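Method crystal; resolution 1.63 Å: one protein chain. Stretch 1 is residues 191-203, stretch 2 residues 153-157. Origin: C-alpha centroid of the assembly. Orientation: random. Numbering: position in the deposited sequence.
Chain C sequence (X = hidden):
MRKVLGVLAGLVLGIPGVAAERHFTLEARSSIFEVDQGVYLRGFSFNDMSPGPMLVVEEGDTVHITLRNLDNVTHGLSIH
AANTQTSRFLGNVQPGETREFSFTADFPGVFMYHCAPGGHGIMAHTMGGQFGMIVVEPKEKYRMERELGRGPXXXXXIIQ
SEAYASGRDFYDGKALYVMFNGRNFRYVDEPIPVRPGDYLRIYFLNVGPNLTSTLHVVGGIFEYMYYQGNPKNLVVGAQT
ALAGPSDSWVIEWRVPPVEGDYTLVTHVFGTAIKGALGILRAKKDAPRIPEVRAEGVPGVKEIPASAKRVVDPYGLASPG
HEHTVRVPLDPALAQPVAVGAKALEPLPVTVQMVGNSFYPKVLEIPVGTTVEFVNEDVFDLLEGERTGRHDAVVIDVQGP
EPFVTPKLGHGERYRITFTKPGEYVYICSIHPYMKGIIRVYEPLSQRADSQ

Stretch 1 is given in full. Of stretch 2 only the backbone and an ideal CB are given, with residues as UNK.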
# COMPACT_ATOMS: atom_id res chain seq x y z
N PRO C 191 -7.83 -4.48 28.94
CA PRO C 191 -8.20 -3.06 28.73
C PRO C 191 -7.54 -2.07 29.70
O PRO C 191 -7.24 -2.43 30.84
CB PRO C 191 -9.74 -3.07 28.87
CG PRO C 191 -10.15 -4.49 28.64
CD PRO C 191 -9.02 -5.33 29.14
N ILE C 192 -7.27 -0.87 29.23
CA ILE C 192 -6.57 0.18 30.01
C ILE C 192 -7.58 0.98 30.89
O ILE C 192 -8.48 1.64 30.36
CB ILE C 192 -5.79 1.11 29.08
CG1 ILE C 192 -4.67 0.36 28.35
CG2 ILE C 192 -5.22 2.31 29.85
CD1 ILE C 192 -4.11 1.12 27.15
N PRO C 193 -7.46 0.90 32.24
CA PRO C 193 -8.47 1.61 33.06
C PRO C 193 -8.26 3.12 33.04
O PRO C 193 -7.15 3.58 33.21
CB PRO C 193 -8.23 1.05 34.49
CG PRO C 193 -7.50 -0.25 34.28
CD PRO C 193 -6.63 0.02 33.07
N VAL C 194 -9.34 3.87 32.81
CA VAL C 194 -9.36 5.33 32.88
C VAL C 194 -10.65 5.77 33.59
O VAL C 194 -11.54 4.97 33.79
CB VAL C 194 -9.27 5.99 31.46
CG1 VAL C 194 -8.00 5.52 30.71
CG2 VAL C 194 -10.54 5.78 30.64
N ARG C 195 -10.72 7.04 33.96
CA ARG C 195 -11.92 7.64 34.55
C ARG C 195 -12.53 8.72 33.63
O ARG C 195 -11.77 9.52 33.03
CB ARG C 195 -11.59 8.34 35.88
CG ARG C 195 -10.95 7.45 36.93
CD ARG C 195 -10.74 8.25 38.23
NE ARG C 195 -9.97 7.47 39.19
CZ ARG C 195 -9.13 7.97 40.11
NH1 ARG C 195 -8.92 9.29 40.25
NH2 ARG C 195 -8.46 7.13 40.91
N PRO C 196 -13.87 8.81 33.58
CA PRO C 196 -14.50 9.96 32.94
C PRO C 196 -13.95 11.27 33.50
O PRO C 196 -13.68 11.33 34.71
CB PRO C 196 -15.99 9.80 33.28
CG PRO C 196 -16.16 8.35 33.51
CD PRO C 196 -14.88 7.89 34.16
N GLY C 197 -13.71 12.24 32.62
CA GLY C 197 -13.03 13.49 32.97
C GLY C 197 -11.50 13.47 33.04
O GLY C 197 -10.91 14.52 33.15
N ASP C 198 -10.83 12.31 33.01
CA ASP C 198 -9.34 12.28 33.03
C ASP C 198 -8.72 13.08 31.88
O ASP C 198 -9.19 13.00 30.71
CB ASP C 198 -8.80 10.84 32.87
CG ASP C 198 -8.68 10.09 34.16
OD1 ASP C 198 -8.79 10.68 35.26
OD2 ASP C 198 -8.49 8.85 34.05
N TYR C 199 -7.66 13.82 32.19
CA TYR C 199 -6.76 14.39 31.18
C TYR C 199 -5.72 13.33 30.78
O TYR C 199 -4.82 12.99 31.57
CB TYR C 199 -6.12 15.69 31.71
CG TYR C 199 -4.87 16.21 31.03
CD1 TYR C 199 -4.58 15.95 29.66
CD2 TYR C 199 -3.97 17.02 31.74
CE1 TYR C 199 -3.42 16.44 29.08
CE2 TYR C 199 -2.81 17.52 31.14
CZ TYR C 199 -2.55 17.24 29.81
OH TYR C 199 -1.39 17.75 29.25
N LEU C 200 -5.87 12.79 29.55
CA LEU C 200 -4.90 11.83 29.00
C LEU C 200 -3.89 12.51 28.09
O LEU C 200 -4.26 13.40 27.32
CB LEU C 200 -5.61 10.71 28.22
CG LEU C 200 -6.69 9.91 28.96
CD1 LEU C 200 -7.19 8.78 28.08
CD2 LEU C 200 -6.23 9.33 30.30
N ARG C 201 -2.62 12.09 28.15
CA ARG C 201 -1.62 12.48 27.13
C ARG C 201 -1.04 11.20 26.48
O ARG C 201 -0.54 10.32 27.17
CB ARG C 201 -0.53 13.40 27.69
CG ARG C 201 0.33 14.10 26.60
CD ARG C 201 0.84 15.46 27.08
NE ARG C 201 1.98 15.34 27.98
CZ ARG C 201 2.25 16.10 29.06
NH1 ARG C 201 1.44 17.09 29.46
NH2 ARG C 201 3.36 15.87 29.74
N ILE C 202 -1.16 11.10 25.14
CA ILE C 202 -0.81 9.89 24.38
C ILE C 202 0.45 10.25 23.58
O ILE C 202 0.51 11.31 22.94
CB ILE C 202 -1.96 9.45 23.43
CG1 ILE C 202 -3.24 9.16 24.24
CG2 ILE C 202 -1.57 8.21 22.61
CD1 ILE C 202 -4.51 9.11 23.41
N TYR C 203 1.46 9.40 23.66
CA TYR C 203 2.71 9.54 22.91
C TYR C 203 2.67 8.40 21.89
O TYR C 203 2.80 7.23 22.27
CB TYR C 203 3.91 9.42 23.86
CG TYR C 203 4.01 10.50 24.95
CD1 TYR C 203 3.22 10.44 26.11
CD2 TYR C 203 4.92 11.54 24.83
CE1 TYR C 203 3.32 11.40 27.11
CE2 TYR C 203 5.03 12.53 25.82
CZ TYR C 203 4.22 12.46 26.96
OH TYR C 203 4.31 13.40 27.96
N UNK C 153 -3.47 13.08 34.08
CA UNK C 153 -3.89 12.03 34.98
C UNK C 153 -3.34 10.65 34.61
O UNK C 153 -3.07 9.86 35.48
CB UNK C 153 -5.42 11.98 35.02
N UNK C 154 -3.16 10.37 33.31
CA UNK C 154 -2.45 9.16 32.86
C UNK C 154 -1.74 9.44 31.51
O UNK C 154 -2.32 10.06 30.62
CB UNK C 154 -3.42 7.99 32.72
N UNK C 155 -0.48 9.00 31.42
CA UNK C 155 0.29 9.01 30.16
C UNK C 155 0.26 7.61 29.55
O UNK C 155 0.46 6.62 30.25
CB UNK C 155 1.73 9.46 30.40
N UNK C 156 0.04 7.55 28.23
CA UNK C 156 -0.03 6.31 27.49
C UNK C 156 1.00 6.44 26.35
O UNK C 156 0.92 7.38 25.57
CB UNK C 156 -1.44 6.04 26.97
N UNK C 157 1.95 5.51 26.31
CA UNK C 157 3.00 5.45 25.28
C UNK C 157 2.73 4.25 24.38
O UNK C 157 2.69 3.09 24.87
CB UNK C 157 4.39 5.35 25.91

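Position 153 precedes the strand, with phi/psi of -70°/-33°, and its CA-to-CB bond points toward stretch 1. Its backbone N donates a hydrogen bond to Tyr199 O (2.9 Å). The ideal CB lies 3.6 Å from Tyr199 O and 3.6 Å from Asp198 OD1, while the backbone N of Tyr199 faces this side and needs an acceptor. A short side chain with an acceptor oxygen, such as Asn, Ser or Asp, would suit; the nearby carboxylate of Asp198 makes an acid the least comfortable of these, but does not exclude it. The deposited residue is Asp153. Its OD2 accepts a hydrogen bond from Tyr199 N at 2.9 Å, nearly straight at 166°, so that the side chain answers a backbone donor at the start of the strand. The price is a close pair of like charges, Asp153 OD2 and Asp198 OD1, 3.8 Å apart.

From 154 onward the backbone is extended and runs parallel to 199-203. Position 154 sends its CB to the face that carries Leu200, with Leu200 CD2 3.9 Å from the ideal CB, and the methyls of Ile192 and Val194 lie farther out on this side. Leu, Ile, Met or Val would fit. Leu154 reaches out with CD2, which lies 4.2 Å from Val194 CG1 and 4.3 Å from Ile192 CG2. Its backbone O accepts from Arg201 N (3.2 Å).

Position 155 turns to the other face, beside Arg201 and Tyr203; Tyr203 CE1 is 4.1 Å from the ideal CB. The guanidinium would favor an acid or a neutral polar group, but a long aliphatic chain could also lie along the tyrosine edge. Lys155 takes the latter course: its CG lies near the plane of the Tyr203 ring, and its CE approaches Tyr203 OH at 3.6 Å. Its NZ stands 3.8 Å from Arg201 NH2, a like-charge approach rather than an attraction.

Position 156 returns to the apolar face, among Ile192, Leu200 and Ile202, where a branched or long aliphatic residue is expected. Leu156 places CD2 3.9 Å from Ile192 CG2 and CD1 4.4 Å from Ile202 CG1. Its backbone is bonded in both directions, Leu156 N to Arg201 O (3.0 Å) and Tyr203 N to Leu156 O (2.8 Å), the alternating pattern of a parallel pair.

Position 157 points to the face of Tyr203, whose ring offers a flat surface. An aromatic could stack there; an aliphatic could cover it. Tyr157 forms an offset stack, with ring centroids 4.5 Å apart and planes at 19°; its CE2 comes within 3.4 Å of Tyr203 CD1.

Stretch 2, residues 153-157: DLKLY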
# COMPACT_ATOMS: atom_id res chain seq x y z
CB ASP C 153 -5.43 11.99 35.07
CG ASP C 153 -6.00 13.30 35.62
OD1 ASP C 153 -5.60 13.70 36.73
OD2 ASP C 153 -6.81 13.96 34.95
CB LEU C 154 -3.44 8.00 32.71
CG LEU C 154 -2.92 6.61 32.38
CD1 LEU C 154 -1.95 6.01 33.41
CD2 LEU C 154 -4.10 5.69 32.21
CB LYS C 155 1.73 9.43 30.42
CG LYS C 155 1.86 10.89 30.86
CD LYS C 155 3.31 11.21 31.18
CE LYS C 155 3.53 12.72 31.36
NZ LYS C 155 4.96 13.01 31.65
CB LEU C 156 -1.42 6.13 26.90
CG LEU C 156 -2.61 6.11 27.86
CD1 LEU C 156 -3.89 5.92 27.07
CD2 LEU C 156 -2.49 4.99 28.89
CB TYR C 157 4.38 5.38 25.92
CG TYR C 157 4.77 6.54 26.85
CD1 TYR C 157 4.49 6.48 28.22
CD2 TYR C 157 5.50 7.61 26.40
CE1 TYR C 157 4.88 7.48 29.10
CE2 TYR C 157 5.91 8.62 27.27
CZ TYR C 157 5.58 8.54 28.63
OH TYR C 157 5.96 9.53 29.52
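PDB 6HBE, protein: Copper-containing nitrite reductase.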